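Local structure of uncharacterized conserved protein (Staphylococcus epidermidis, 3FRM) at residues 117-122 / 169-174. The protein is of unknown function but carries a GNAT-type acetyltransferase domain, so it may transfer an acyl group from a coenzyme A thioester. Sequence-based numbering, arbitrary orientation.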
loop_
_atom_site.group_PDB
_atom_site.type_symbol
_atom_site.label_atom_id
_atom_site.label_comp_id
_atom_site.label_asym_id
_atom_site.label_seq_id
_atom_site.Cartn_x
_atom_site.Cartn_y
_atom_site.Cartn_z
ATOM N N ARG A 117 -11.868 -7.931 23.532
ATOM C CA ARG A 117 -11.064 -9.120 23.319
ATOM C C ARG A 117 -10.160 -9.302 24.538
ATOM O O ARG A 117 -9.946 -8.354 25.290
ATOM C CB ARG A 117 -10.264 -8.998 22.041
ATOM C CG ARG A 117 -11.120 -8.957 20.801
ATOM C CD ARG A 117 -10.420 -8.130 19.699
ATOM N NE ARG A 117 -11.280 -7.907 18.523
ATOM C CZ ARG A 117 -11.709 -6.730 18.037
ATOM N NH1 ARG A 117 -11.372 -5.555 18.583
ATOM N NH2 ARG A 117 -12.486 -6.742 16.967
ATOM N N ASP A 118 -9.677 -10.514 24.790
ATOM C CA ASP A 118 -8.618 -10.662 25.793
ATOM C C ASP A 118 -7.204 -10.355 25.236
ATOM O O ASP A 118 -6.485 -11.237 24.734
ATOM C CB ASP A 118 -8.655 -12.015 26.483
ATOM C CG ASP A 118 -7.685 -12.085 27.653
ATOM O OD1 ASP A 118 -8.101 -12.491 28.742
ATOM O OD2 ASP A 118 -6.510 -11.710 27.501
ATOM N N VAL A 119 -6.822 -9.089 25.349
ATOM C CA VAL A 119 -5.530 -8.616 24.916
ATOM C C VAL A 119 -5.080 -7.669 26.008
ATOM O O VAL A 119 -5.732 -6.667 26.304
ATOM C CB VAL A 119 -5.617 -7.798 23.581
ATOM C CG1 VAL A 119 -4.278 -7.229 23.244
ATOM C CG2 VAL A 119 -6.142 -8.638 22.425
ATOM N N ASP A 120 -3.959 -7.962 26.615
ATOM C CA ASP A 120 -3.574 -7.159 27.722
ATOM C C ASP A 120 -2.551 -6.169 27.185
ATOM O O ASP A 120 -1.595 -6.571 26.535
ATOM C CB ASP A 120 -3.074 -8.086 28.834
ATOM C CG ASP A 120 -2.217 -7.375 29.873
ATOM O OD1 ASP A 120 -2.650 -6.303 30.377
ATOM O OD2 ASP A 120 -1.119 -7.928 30.212
ATOM N N ILE A 121 -2.794 -4.875 27.432
ATOM C CA ILE A 121 -2.017 -3.760 26.843
ATOM C C ILE A 121 -1.351 -2.944 27.932
ATOM O O ILE A 121 -2.027 -2.409 28.803
ATOM C CB ILE A 121 -2.892 -2.799 25.994
ATOM C CG1 ILE A 121 -3.734 -3.577 24.970
ATOM C CG2 ILE A 121 -2.012 -1.727 25.297
ATOM C CD1 ILE A 121 -4.593 -2.703 23.966
ATOM N N GLN A 122 -0.031 -2.827 27.851
ATOM C CA GLN A 122 0.757 -2.245 28.928
ATOM C C GLN A 122 1.593 -1.101 28.393
ATOM O O GLN A 122 2.088 -1.174 27.263
ATOM C CB GLN A 122 1.666 -3.315 29.590
ATOM C CG GLN A 122 0.916 -4.485 30.254
ATOM C CD GLN A 122 1.840 -5.629 30.838
ATOM O OE1 GLN A 122 3.070 -5.498 31.001
ATOM N NE2 GLN A 122 1.227 -6.752 31.120
ATOM N N ALA A 169 1.209 -5.185 23.445
ATOM C CA ALA A 169 0.036 -6.015 23.670
ATOM C C ALA A 169 0.461 -7.462 23.878
ATOM O O ALA A 169 1.440 -7.949 23.217
ATOM C CB ALA A 169 -0.910 -5.925 22.516
ATOM N N TYR A 170 -0.258 -8.139 24.788
ATOM C CA TYR A 170 -0.029 -9.549 25.049
ATOM C C TYR A 170 -1.289 -10.319 24.822
ATOM O O TYR A 170 -2.377 -9.893 25.240
ATOM C CB TYR A 170 0.412 -9.824 26.497
ATOM C CG TYR A 170 1.687 -9.160 26.945
ATOM C CD1 TYR A 170 2.838 -9.921 27.194
ATOM C CD2 TYR A 170 1.752 -7.777 27.134
ATOM C CE1 TYR A 170 4.038 -9.339 27.603
ATOM C CE2 TYR A 170 2.957 -7.170 27.541
ATOM C CZ TYR A 170 4.088 -7.970 27.794
ATOM O OH TYR A 170 5.251 -7.391 28.239
ATOM N N VAL A 171 -1.118 -11.486 24.198
ATOM C CA VAL A 171 -2.152 -12.533 24.174
ATOM C C VAL A 171 -1.517 -13.736 24.830
ATOM O O VAL A 171 -0.380 -14.133 24.473
ATOM C CB VAL A 171 -2.615 -12.862 22.734
ATOM C CG1 VAL A 171 -3.698 -13.927 22.754
ATOM C CG2 VAL A 171 -3.126 -11.615 22.088
ATOM N N ASN A 172 -2.254 -14.304 25.792
ATOM C CA ASN A 172 -1.784 -15.357 26.704
ATOM C C ASN A 172 -0.362 -15.107 27.211
ATOM O O ASN A 172 0.473 -15.992 27.041
ATOM C CB ASN A 172 -1.799 -16.762 26.049
ATOM C CG ASN A 172 -2.845 -16.916 24.951
ATOM O OD1 ASN A 172 -4.004 -17.239 25.213
ATOM N ND2 ASN A 172 -2.428 -16.726 23.710
ATOM N N HIS A 173 -0.073 -13.939 27.810
ATOM C CA HIS A 173 1.314 -13.598 28.314
ATOM C C HIS A 173 2.443 -13.629 27.274
ATOM O O HIS A 173 3.617 -13.632 27.626
ATOM C CB HIS A 173 1.739 -14.446 29.535
ATOM C CG HIS A 173 0.658 -14.602 30.543
ATOM N ND1 HIS A 173 -0.194 -15.684 30.546
ATOM C CD2 HIS A 173 0.222 -13.775 31.518
ATOM C CE1 HIS A 173 -1.089 -15.536 31.509
ATOM N NE2 HIS A 173 -0.860 -14.381 32.108
ATOM N N GLN A 174 2.109 -13.627 25.993
ATOM C CA GLN A 174 3.147 -13.594 24.973
ATOM C C GLN A 174 3.073 -12.212 24.278
ATOM O O GLN A 174 1.991 -11.780 23.859
ATOM C CB GLN A 174 2.969 -14.792 24.027
ATOM C CG GLN A 174 3.823 -14.799 22.735
ATOM C CD GLN A 174 3.295 -15.740 21.606
ATOM O OE1 GLN A 174 3.861 -15.782 20.492
ATOM N NE2 GLN A 174 2.226 -16.485 21.895
#
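An outermost strand of the large mixed sheet, 120-123, pairs here antiparallel with strand 165-171, the first arm of a beta hairpin. Asp120 and Tyr170 form the hydrogen-bonded pair. Asp120 N gives its hydrogen to Tyr170 O at 2.8 Å, nearly straight at 163°. Tyr170 N returns a bond of 2.7 Å to Asp120 O, and both donors lie in the plane of the carbonyl they meet. Ile121 and Ala169 follow as the non-hydrogen-bonded pair.

On the face of Asp120 and Tyr170, the extended Gln122 side chain crosses the phenol at about a right angle. Its amide plane is tilted 27° from the ring, with Gln122 CD 3.8 Å from Tyr170 CE2. Gln122 NE2 also donates to the syn lone pair of Asp120 OD2 at 2.8 Å, while OE1 accepts from Asn128, so both ends of the amide are held. Tyr170 OH is hydrogen-bonded to Asp131.

On the face of Ile121 and Ala169 the contacts across the strands are apolar. Val119 CG1, anti to its backbone N, reaches Ala169 CB at 3.7 Å, and Ile121 CG1 lies 4.4 Å from the same methyl. Helix 204-216 packs on this side against Ile121, Ala169 and Val171. Beyond Val171 the chain reverses through a type I' turn into strand 174-183. The arrangement is an edge strand hydrogen-bonded to the first arm of a tight beta hairpin, consistent with the N-terminal strands of a GNAT fold.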